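Local atomic coordinates of polymerase X (Deinococcus radiodurans, PDB entry 2W9M), a protein that probably extends DNA by template-directed addition of deoxyribonucleotides as a family X polymerase, and carries a zinc-binding polymerase and histidinol phosphatase (PHP) domain. Residues A[499-513]-A[532-545]. Residues are numbered along the deposited sequence; the frame is centred on the assembly and turned at random.
Sequences WREALRWRERLKFAI and QARKAGLTPAHVVN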
ATOM      1  N   TRP A 499      -4.602   6.431  -8.887  1.00 26.46           N
ATOM      2  CA  TRP A 499      -3.895   7.366  -9.762  1.00 27.01           C
ATOM      3  C   TRP A 499      -4.811   7.912 -10.851  1.00 31.41           C
ATOM      4  O   TRP A 499      -4.578   8.997 -11.377  1.00 30.32           O
ATOM      5  CB  TRP A 499      -2.632   6.743 -10.371  1.00 21.15           C
ATOM      6  CG  TRP A 499      -2.891   5.643 -11.356  1.00 25.12           C
ATOM      7  CD1 TRP A 499      -2.895   4.303 -11.101  1.00 34.86           C
ATOM      8  CD2 TRP A 499      -3.178   5.784 -12.755  1.00 30.50           C
ATOM      9  NE1 TRP A 499      -3.172   3.601 -12.249  1.00 40.65           N
ATOM     10  CE2 TRP A 499      -3.349   4.486 -13.277  1.00 43.46           C
ATOM     11  CE3 TRP A 499      -3.312   6.879 -13.611  1.00 33.74           C
ATOM     12  CZ2 TRP A 499      -3.643   4.257 -14.621  1.00 31.05           C
ATOM     13  CZ3 TRP A 499      -3.602   6.648 -14.943  1.00 34.98           C
ATOM     14  CH2 TRP A 499      -3.766   5.348 -15.434  1.00 35.98           C
ATOM     15  N   ARG A 500      -5.861   7.165 -11.176  1.00 29.09           N
ATOM     16  CA  ARG A 500      -6.816   7.612 -12.181  1.00 25.11           C
ATOM     17  C   ARG A 500      -7.583   8.831 -11.704  1.00 20.99           C
ATOM     18  O   ARG A 500      -7.827   9.750 -12.475  1.00 30.41           O
ATOM     19  CB  ARG A 500      -7.779   6.485 -12.558  1.00 22.75           C
ATOM     20  CG  ARG A 500      -7.138   5.416 -13.420  1.00 24.60           C
ATOM     21  CD  ARG A 500      -7.892   4.104 -13.349  1.00 25.77           C
ATOM     22  NE  ARG A 500      -7.086   3.008 -13.877  1.00 43.95           N
ATOM     23  CZ  ARG A 500      -6.206   2.318 -13.159  1.00 47.49           C
ATOM     24  NH1 ARG A 500      -6.022   2.608 -11.877  1.00 50.04           N
ATOM     25  NH2 ARG A 500      -5.510   1.339 -13.720  1.00 36.59           N
ATOM     26  N   GLU A 501      -7.960   8.841 -10.431  1.00 28.32           N
ATOM     27  CA  GLU A 501      -8.671   9.983  -9.863  1.00 21.73           C
ATOM     28  C   GLU A 501      -7.732  11.164  -9.622  1.00 21.52           C
ATOM     29  O   GLU A 501      -8.132  12.319  -9.763  1.00 41.00           O
ATOM     30  CB  GLU A 501      -9.383   9.590  -8.571  1.00 26.27           C
ATOM     31  CG  GLU A 501     -10.444   8.512  -8.757  1.00 40.79           C
ATOM     32  CD  GLU A 501     -11.582   8.951  -9.667  1.00 54.15           C
ATOM     33  OE1 GLU A 501     -11.656  10.152 -10.006  1.00 49.68           O
ATOM     34  OE2 GLU A 501     -12.408   8.091 -10.040  1.00 52.07           O
ATOM     35  N   ALA A 502      -6.486  10.869  -9.267  1.00 22.21           N
ATOM     36  CA  ALA A 502      -5.458  11.895  -9.112  1.00 28.02           C
ATOM     37  C   ALA A 502      -5.166  12.588 -10.442  1.00 26.88           C
ATOM     38  O   ALA A 502      -4.924  13.790 -10.485  1.00 29.01           O
ATOM     39  CB  ALA A 502      -4.186  11.289  -8.546  1.00 23.46           C
ATOM     40  N   LEU A 503      -5.181  11.816 -11.523  1.00 31.22           N
ATOM     41  CA  LEU A 503      -4.971  12.358 -12.863  1.00 34.29           C
ATOM     42  C   LEU A 503      -6.051  13.380 -13.202  1.00 28.07           C
ATOM     43  O   LEU A 503      -5.764  14.427 -13.773  1.00 34.13           O
ATOM     44  CB  LEU A 503      -4.965  11.232 -13.907  1.00 20.88           C
ATOM     45  CG  LEU A 503      -4.755  11.641 -15.367  1.00 24.83           C
ATOM     46  CD1 LEU A 503      -3.432  12.367 -15.544  1.00 28.76           C
ATOM     47  CD2 LEU A 503      -4.824  10.425 -16.276  1.00 29.73           C
ATOM     48  N   ARG A 504      -7.290  13.071 -12.838  1.00 25.61           N
ATOM     49  CA  ARG A 504      -8.415  13.958 -13.118  1.00 24.00           C
ATOM     50  C   ARG A 504      -8.410  15.222 -12.264  1.00 24.51           C
ATOM     51  O   ARG A 504      -8.941  16.252 -12.672  1.00 31.30           O
ATOM     52  CB  ARG A 504      -9.741  13.214 -12.929  1.00 28.91           C
ATOM     53  CG  ARG A 504     -10.057  12.221 -14.034  1.00 19.54           C
ATOM     54  CD  ARG A 504     -11.337  11.446 -13.754  1.00 28.65           C
ATOM     55  NE  ARG A 504     -12.525  12.297 -13.772  1.00 28.11           N
ATOM     56  CZ  ARG A 504     -13.359  12.444 -12.747  1.00 36.20           C
ATOM     57  NH1 ARG A 504     -13.144  11.795 -11.613  1.00 37.73           N
ATOM     58  NH2 ARG A 504     -14.419  13.234 -12.856  1.00 38.50           N
ATOM     59  N   TRP A 505      -7.814  15.142 -11.076  1.00 37.04           N
ATOM     60  CA  TRP A 505      -7.887  16.232 -10.101  1.00 28.95           C
ATOM     61  C   TRP A 505      -6.554  16.941  -9.870  1.00 26.48           C
ATOM     62  O   TRP A 505      -6.450  17.788  -8.980  1.00 25.12           O
ATOM     63  CB  TRP A 505      -8.419  15.712  -8.759  1.00 24.05           C
ATOM     64  CG  TRP A 505      -9.900  15.498  -8.725  1.00 22.36           C
ATOM     65  CD1 TRP A 505     -10.583  14.399  -9.158  1.00 23.25           C
ATOM     66  CD2 TRP A 505     -10.887  16.408  -8.220  1.00 29.65           C
ATOM     67  NE1 TRP A 505     -11.935  14.568  -8.956  1.00 28.52           N
ATOM     68  CE2 TRP A 505     -12.147  15.797  -8.381  1.00 26.84           C
ATOM     69  CE3 TRP A 505     -10.827  17.684  -7.645  1.00 22.39           C
ATOM     70  CZ2 TRP A 505     -13.335  16.413  -7.993  1.00 30.51           C
ATOM     71  CZ3 TRP A 505     -12.004  18.297  -7.258  1.00 20.91           C
ATOM     72  CH2 TRP A 505     -13.242  17.662  -7.434  1.00 31.72           C
ATOM     73  N   ARG A 506      -5.545  16.605 -10.669  1.00 27.07           N
ATOM     74  CA  ARG A 506      -4.196  17.136 -10.468  1.00 27.73           C
ATOM     75  C   ARG A 506      -4.107  18.659 -10.482  1.00 30.42           C
ATOM     76  O   ARG A 506      -3.155  19.231  -9.948  1.00 42.31           O
ATOM     77  CB  ARG A 506      -3.203  16.543 -11.476  1.00 30.69           C
ATOM     78  CG  ARG A 506      -3.716  16.416 -12.903  1.00 25.59           C
ATOM     79  CD  ARG A 506      -2.549  16.245 -13.866  1.00 24.04           C
ATOM     80  NE  ARG A 506      -2.101  17.534 -14.383  1.00 50.42           N
ATOM     81  CZ  ARG A 506      -0.830  17.864 -14.583  1.00 41.50           C
ATOM     82  NH1 ARG A 506       0.131  17.002 -14.290  1.00 33.90           N
ATOM     83  NH2 ARG A 506      -0.520  19.061 -15.061  1.00 61.70           N
ATOM     84  N   GLU A 507      -5.089  19.312 -11.090  1.00 38.96           N
ATOM     85  CA  GLU A 507      -5.090  20.767 -11.196  1.00 37.63           C
ATOM     86  C   GLU A 507      -5.753  21.413  -9.989  1.00 35.35           C
ATOM     87  O   GLU A 507      -5.596  22.611  -9.757  1.00 32.88           O
ATOM     88  CB  GLU A 507      -5.834  21.207 -12.458  1.00 36.55           C
ATOM     89  CG  GLU A 507      -5.349  20.561 -13.744  1.00 64.08           C
ATOM     90  CD  GLU A 507      -4.160  21.279 -14.348  1.00 79.11           C
ATOM     91  OE1 GLU A 507      -3.263  21.695 -13.583  1.00 86.76           O
ATOM     92  OE2 GLU A 507      -4.122  21.426 -15.589  1.00 85.01           O
ATOM     93  N   ARG A 508      -6.491  20.619  -9.217  1.00 31.14           N
ATOM     94  CA  ARG A 508      -7.373  21.172  -8.192  1.00 32.54           C
ATOM     95  C   ARG A 508      -7.013  20.799  -6.750  1.00 32.54           C
ATOM     96  O   ARG A 508      -7.531  21.387  -5.804  1.00 28.32           O
ATOM     97  CB  ARG A 508      -8.827  20.796  -8.492  1.00 34.91           C
ATOM     98  CG  ARG A 508      -9.275  21.189  -9.897  1.00 41.42           C
ATOM     99  CD  ARG A 508     -10.741  21.592  -9.923  1.00 47.08           C
ATOM    100  NE  ARG A 508     -11.634  20.462 -10.156  1.00 53.74           N
ATOM    101  CZ  ARG A 508     -12.904  20.424  -9.762  1.00 60.89           C
ATOM    102  NH1 ARG A 508     -13.423  21.448  -9.097  1.00 39.72           N
ATOM    103  NH2 ARG A 508     -13.650  19.357 -10.022  1.00 59.61           N
ATOM    104  N   LEU A 509      -6.126  19.828  -6.579  1.00 29.13           N
ATOM    105  CA  LEU A 509      -5.772  19.379  -5.237  1.00 31.93           C
ATOM    106  C   LEU A 509      -4.267  19.383  -5.007  1.00 27.11           C
ATOM    107  O   LEU A 509      -3.478  19.288  -5.951  1.00 28.45           O
ATOM    108  CB  LEU A 509      -6.316  17.972  -4.976  1.00 23.91           C
ATOM    109  CG  LEU A 509      -7.819  17.760  -5.146  1.00 28.24           C
ATOM    110  CD1 LEU A 509      -8.147  16.272  -5.188  1.00 29.04           C
ATOM    111  CD2 LEU A 509      -8.576  18.451  -4.032  1.00 28.48           C
ATOM    112  N   LYS A 510      -3.881  19.509  -3.742  1.00 28.15           N
ATOM    113  CA  LYS A 510      -2.530  19.184  -3.325  1.00 24.69           C
ATOM    114  C   LYS A 510      -2.573  17.773  -2.767  1.00 20.11           C
ATOM    115  O   LYS A 510      -3.534  17.392  -2.108  1.00 22.80           O
ATOM    116  CB  LYS A 510      -2.033  20.163  -2.264  1.00 28.07           C
ATOM    117  CG  LYS A 510      -1.609  21.509  -2.819  1.00 37.09           C
ATOM    118  CD  LYS A 510      -0.598  22.190  -1.910  1.00 61.19           C
ATOM    119  CE  LYS A 510       0.820  21.705  -2.184  1.00 54.27           C
ATOM    120  NZ  LYS A 510       0.945  20.223  -2.086  1.00 58.78           N
ATOM    121  N   PHE A 511      -1.543  16.988  -3.035  1.00 18.34           N
ATOM    122  CA  PHE A 511      -1.544  15.599  -2.600  1.00 18.38           C
ATOM    123  C   PHE A 511      -0.457  15.332  -1.574  1.00 26.67           C
ATOM    124  O   PHE A 511       0.474  16.123  -1.410  1.00 27.08           O
ATOM    125  CB  PHE A 511      -1.371  14.665  -3.797  1.00 14.91           C
ATOM    126  CG  PHE A 511      -2.428  14.829  -4.845  1.00 19.99           C
ATOM    127  CD1 PHE A 511      -2.282  15.770  -5.847  1.00 19.24           C
ATOM    128  CD2 PHE A 511      -3.575  14.051  -4.820  1.00 22.43           C
ATOM    129  CE1 PHE A 511      -3.258  15.931  -6.811  1.00 24.49           C
ATOM    130  CE2 PHE A 511      -4.549  14.204  -5.780  1.00 19.77           C
ATOM    131  CZ  PHE A 511      -4.390  15.147  -6.780  1.00 22.93           C
ATOM    132  N   ALA A 512      -0.588  14.208  -0.881  1.00 20.29           N
ATOM    133  CA  ALA A 512       0.445  13.751   0.026  1.00 24.43           C
ATOM    134  C   ALA A 512       0.743  12.274  -0.242  1.00 21.07           C
ATOM    135  O   ALA A 512      -0.144  11.425  -0.128  1.00 30.06           O
ATOM    136  CB  ALA A 512       0.005  13.963   1.472  1.00 26.73           C
ATOM    137  N   ILE A 513       1.980  11.971  -0.614  1.00 18.84           N
ATOM    138  CA  ILE A 513       2.388  10.586  -0.812  1.00 23.96           C
ATOM    139  C   ILE A 513       2.871  10.004   0.511  1.00 20.28           C
ATOM    140  O   ILE A 513       4.012  10.218   0.915  1.00 34.37           O
ATOM    141  CB  ILE A 513       3.485  10.458  -1.887  1.00 20.92           C
ATOM    142  CG1 ILE A 513       3.041  11.144  -3.178  1.00 23.14           C
ATOM    143  CG2 ILE A 513       3.795   8.997  -2.169  1.00 21.75           C
ATOM    144  CD1 ILE A 513       4.121  11.194  -4.248  1.00 21.23           C
ATOM    145  N   GLN A 532       2.598   5.612  -8.644  1.00 23.95           N
ATOM    146  CA  GLN A 532       1.216   6.019  -8.880  1.00 24.00           C
ATOM    147  C   GLN A 532       1.128   7.524  -9.150  1.00 30.17           C
ATOM    148  O   GLN A 532       0.419   7.961 -10.060  1.00 31.47           O
ATOM    149  CB  GLN A 532       0.329   5.653  -7.683  1.00 24.45           C
ATOM    150  CG  GLN A 532       0.490   4.221  -7.195  1.00 25.39           C
ATOM    151  CD  GLN A 532       0.374   3.195  -8.313  1.00 30.39           C
ATOM    152  OE1 GLN A 532      -0.667   3.069  -8.961  1.00 29.14           O
ATOM    153  NE2 GLN A 532       1.446   2.448  -8.533  1.00 19.39           N
ATOM    154  N   ALA A 533       1.847   8.312  -8.357  1.00 21.63           N
ATOM    155  CA  ALA A 533       1.846   9.765  -8.517  1.00 29.57           C
ATOM    156  C   ALA A 533       2.381  10.193  -9.886  1.00 29.64           C
ATOM    157  O   ALA A 533       1.886  11.148 -10.483  1.00 30.50           O
ATOM    158  CB  ALA A 533       2.645  10.425  -7.402  1.00 20.39           C
ATOM    159  N   ARG A 534       3.388   9.485 -10.381  1.00 21.82           N
ATOM    160  CA  ARG A 534       4.003   9.841 -11.656  1.00 32.79           C
ATOM    161  C   ARG A 534       3.080   9.577 -12.850  1.00 33.49           C
ATOM    162  O   ARG A 534       3.101  10.313 -13.833  1.00 25.27           O
ATOM    163  CB  ARG A 534       5.343   9.129 -11.826  1.00 21.50           C
ATOM    164  CG  ARG A 534       6.379   9.568 -10.808  1.00 24.53           C
ATOM    165  CD  ARG A 534       7.583   8.659 -10.817  1.00 19.11           C
ATOM    166  NE  ARG A 534       8.294   8.719 -12.090  1.00 28.83           N
ATOM    167  CZ  ARG A 534       9.252   9.599 -12.367  1.00 37.66           C
ATOM    168  NH1 ARG A 534       9.607  10.498 -11.458  1.00 30.09           N
ATOM    169  NH2 ARG A 534       9.855   9.583 -13.551  1.00 25.03           N
ATOM    170  N   LYS A 535       2.264   8.537 -12.756  1.00 29.38           N
ATOM    171  CA  LYS A 535       1.277   8.272 -13.795  1.00 27.95           C
ATOM    172  C   LYS A 535       0.205   9.358 -13.803  1.00 34.37           C
ATOM    173  O   LYS A 535      -0.399   9.634 -14.834  1.00 33.95           O
ATOM    174  CB  LYS A 535       0.653   6.890 -13.599  1.00 21.00           C
ATOM    175  CG  LYS A 535       1.657   5.760 -13.757  1.00 37.94           C
ATOM    176  CD  LYS A 535       1.244   4.523 -12.985  1.00 40.29           C
ATOM    177  CE  LYS A 535       0.018   3.867 -13.595  1.00 48.67           C
ATOM    178  NZ  LYS A 535      -0.516   2.802 -12.699  1.00 61.27           N
ATOM    179  N   ALA A 536      -0.025   9.977 -12.650  1.00 26.66           N
ATOM    180  CA  ALA A 536      -0.997  11.054 -12.564  1.00 22.04           C
ATOM    181  C   ALA A 536      -0.376  12.368 -13.036  1.00 26.09           C
ATOM    182  O   ALA A 536      -1.073  13.359 -13.241  1.00 37.62           O
ATOM    183  CB  ALA A 536      -1.530  11.182 -11.147  1.00 19.57           C
ATOM    184  N   GLY A 537       0.941  12.370 -13.211  1.00 29.18           N
ATOM    185  CA  GLY A 537       1.638  13.546 -13.703  1.00 34.20           C
ATOM    186  C   GLY A 537       1.981  14.557 -12.620  1.00 32.49           C
ATOM    187  O   GLY A 537       2.076  15.756 -12.885  1.00 29.35           O
ATOM    188  N   LEU A 538       2.186  14.077 -11.399  1.00 22.19           N
ATOM    189  CA  LEU A 538       2.450  14.973 -10.281  1.00 28.34           C
ATOM    190  C   LEU A 538       3.924  15.350 -10.186  1.00 29.22           C
ATOM    191  O   LEU A 538       4.808  14.514 -10.389  1.00 31.22           O
ATOM    192  CB  LEU A 538       1.979  14.353  -8.961  1.00 20.13           C
ATOM    193  CG  LEU A 538       0.489  14.023  -8.867  1.00 23.90           C
ATOM    194  CD1 LEU A 538       0.129  13.643  -7.441  1.00 18.47           C
ATOM    195  CD2 LEU A 538      -0.357  15.195  -9.348  1.00 18.36           C
ATOM    196  N   THR A 539       4.174  16.619  -9.880  1.00 20.85           N
ATOM    197  CA  THR A 539       5.522  17.122  -9.637  1.00 29.87           C
ATOM    198  C   THR A 539       5.714  17.350  -8.137  1.00 32.67           C
ATOM    199  O   THR A 539       4.752  17.290  -7.368  1.00 28.23           O
ATOM    200  CB  THR A 539       5.753  18.456 -10.371  1.00 36.18           C
ATOM    201  OG1 THR A 539       4.832  19.439  -9.879  1.00 30.74           O
ATOM    202  CG2 THR A 539       5.553  18.288 -11.873  1.00 34.02           C
ATOM    203  N   PRO A 540       6.957  17.612  -7.708  1.00 32.81           N
ATOM    204  CA  PRO A 540       7.164  17.900  -6.285  1.00 27.85           C
ATOM    205  C   PRO A 540       6.266  19.032  -5.797  1.00 30.06           C
ATOM    206  O   PRO A 540       5.949  19.084  -4.610  1.00 34.04           O
ATOM    207  CB  PRO A 540       8.629  18.329  -6.227  1.00 24.46           C
ATOM    208  CG  PRO A 540       9.265  17.638  -7.375  1.00 22.46           C
ATOM    209  CD  PRO A 540       8.225  17.567  -8.456  1.00 27.52           C
ATOM    210  N   ALA A 541       5.854  19.917  -6.702  1.00 32.05           N
ATOM    211  CA  ALA A 541       5.025  21.061  -6.325  1.00 32.08           C
ATOM    212  C   ALA A 541       3.572  20.677  -6.031  1.00 32.03           C
ATOM    213  O   ALA A 541       2.846  21.434  -5.389  1.00 30.59           O
ATOM    214  CB  ALA A 541       5.090  22.151  -7.391  1.00 19.09           C
ATOM    215  N   HIS A 542       3.154  19.505  -6.503  1.00 30.25           N
ATOM    216  CA  HIS A 542       1.808  19.002  -6.231  1.00 26.01           C
ATOM    217  C   HIS A 542       1.755  18.253  -4.903  1.00 24.21           C
ATOM    218  O   HIS A 542       0.673  17.961  -4.392  1.00 25.88           O
ATOM    219  CB  HIS A 542       1.346  18.048  -7.340  1.00 28.03           C
ATOM    220  CG  HIS A 542       0.978  18.726  -8.624  1.00 43.48           C
ATOM    221  ND1 HIS A 542       1.849  18.829  -9.687  1.00 35.94           N
ATOM    222  CD2 HIS A 542      -0.176  19.310  -9.023  1.00 42.24           C
ATOM    223  CE1 HIS A 542       1.252  19.460 -10.683  1.00 34.23           C
ATOM    224  NE2 HIS A 542       0.022  19.760 -10.307  1.00 51.01           N
ATOM    225  N   VAL A 543       2.925  17.936  -4.354  1.00 18.73           N
ATOM    226  CA  VAL A 543       3.024  17.066  -3.188  1.00 22.28           C
ATOM    227  C   VAL A 543       3.610  17.783  -1.969  1.00 27.45           C
ATOM    228  O   VAL A 543       4.772  18.190  -1.987  1.00 27.53           O
ATOM    229  CB  VAL A 543       3.903  15.839  -3.511  1.00 23.61           C
ATOM    230  CG1 VAL A 543       4.069  14.951  -2.284  1.00 27.55           C
ATOM    231  CG2 VAL A 543       3.318  15.058  -4.667  1.00 17.83           C
ATOM    232  N   VAL A 544       2.817  17.913  -0.906  1.00 24.59           N
ATOM    233  CA  VAL A 544       3.271  18.588   0.316  1.00 30.70           C
ATOM    234  C   VAL A 544       4.497  17.941   0.964  1.00 30.08           C
ATOM    235  O   VAL A 544       5.262  18.621   1.636  1.00 40.70           O
ATOM    236  CB  VAL A 544       2.164  18.672   1.381  1.00 31.44           C
ATOM    237  CG1 VAL A 544       1.007  19.512   0.882  1.00 37.12           C
ATOM    238  CG2 VAL A 544       1.698  17.278   1.763  1.00 28.86           C
ATOM    239  N   ASN A 545       4.681  16.638   0.771  1.00 26.16           N
ATOM    240  CA  ASN A 545       5.841  15.942   1.327  1.00 25.23           C
ATOM    241  C   ASN A 545       7.170  16.540   0.876  1.00 30.30           C
ATOM    242  O   ASN A 545       8.206  16.287   1.491  1.00 40.09           O
ATOM    243  CB  ASN A 545       5.821  14.454   0.959  1.00 32.18           C
ATOM    244  CG  ASN A 545       4.529  13.772   1.341  1.00 26.22           C
ATOM    245  OD1 ASN A 545       3.507  13.944   0.680  1.00 26.94           O
ATOM    246  ND2 ASN A 545       4.569  12.987   2.409  1.00 28.79           N
TER
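F511, on the last strand of the parallel sheet, forms a single parallel-type bridge to V543: its N reaches H542 O at 2.8 Å, almost straight at 178°, and its O accepts V544 N at 3.0 Å. Nearer the start of both segments, helix 499-505 packs against the end of helix 526-535, where the small methyls of A502 and A536 meet (CB to CB 3.7 Å). The chi1 of W499 (68°) turns its indole so that one face meets K535, whose NZ stands 3.3 Å from the centroid of the five-membered ring, a cation-pi contact. G537 takes the positive phi of a Schellman motif, turning the chain toward L538. The branched end of L538 suits the apolar niche by F511, CD1 meeting F511 CD1 at 3.6 Å while CD2 packs on R506 CB. The R506 guanidinium turns its edge to the carbonyl oxygens of A536 and G537. I513 CD1 rests against A533 CB (3.6 Å) and lies near V543 CG2. H542 is held within its own turn, ND1 accepting T539 N, and its CD2 edge lies against R506 O. N545 suits a junction because its amide has two ends: OD1 takes a weak bond from I513 N (2.8 Å, 127°), and ND2 donates to G329 O on the first strand. Beside the apolar cluster of L538, F511 and I513, this asparagine links the outermost strands, consistent with closure of the PHP barrel near zinc ligand H332.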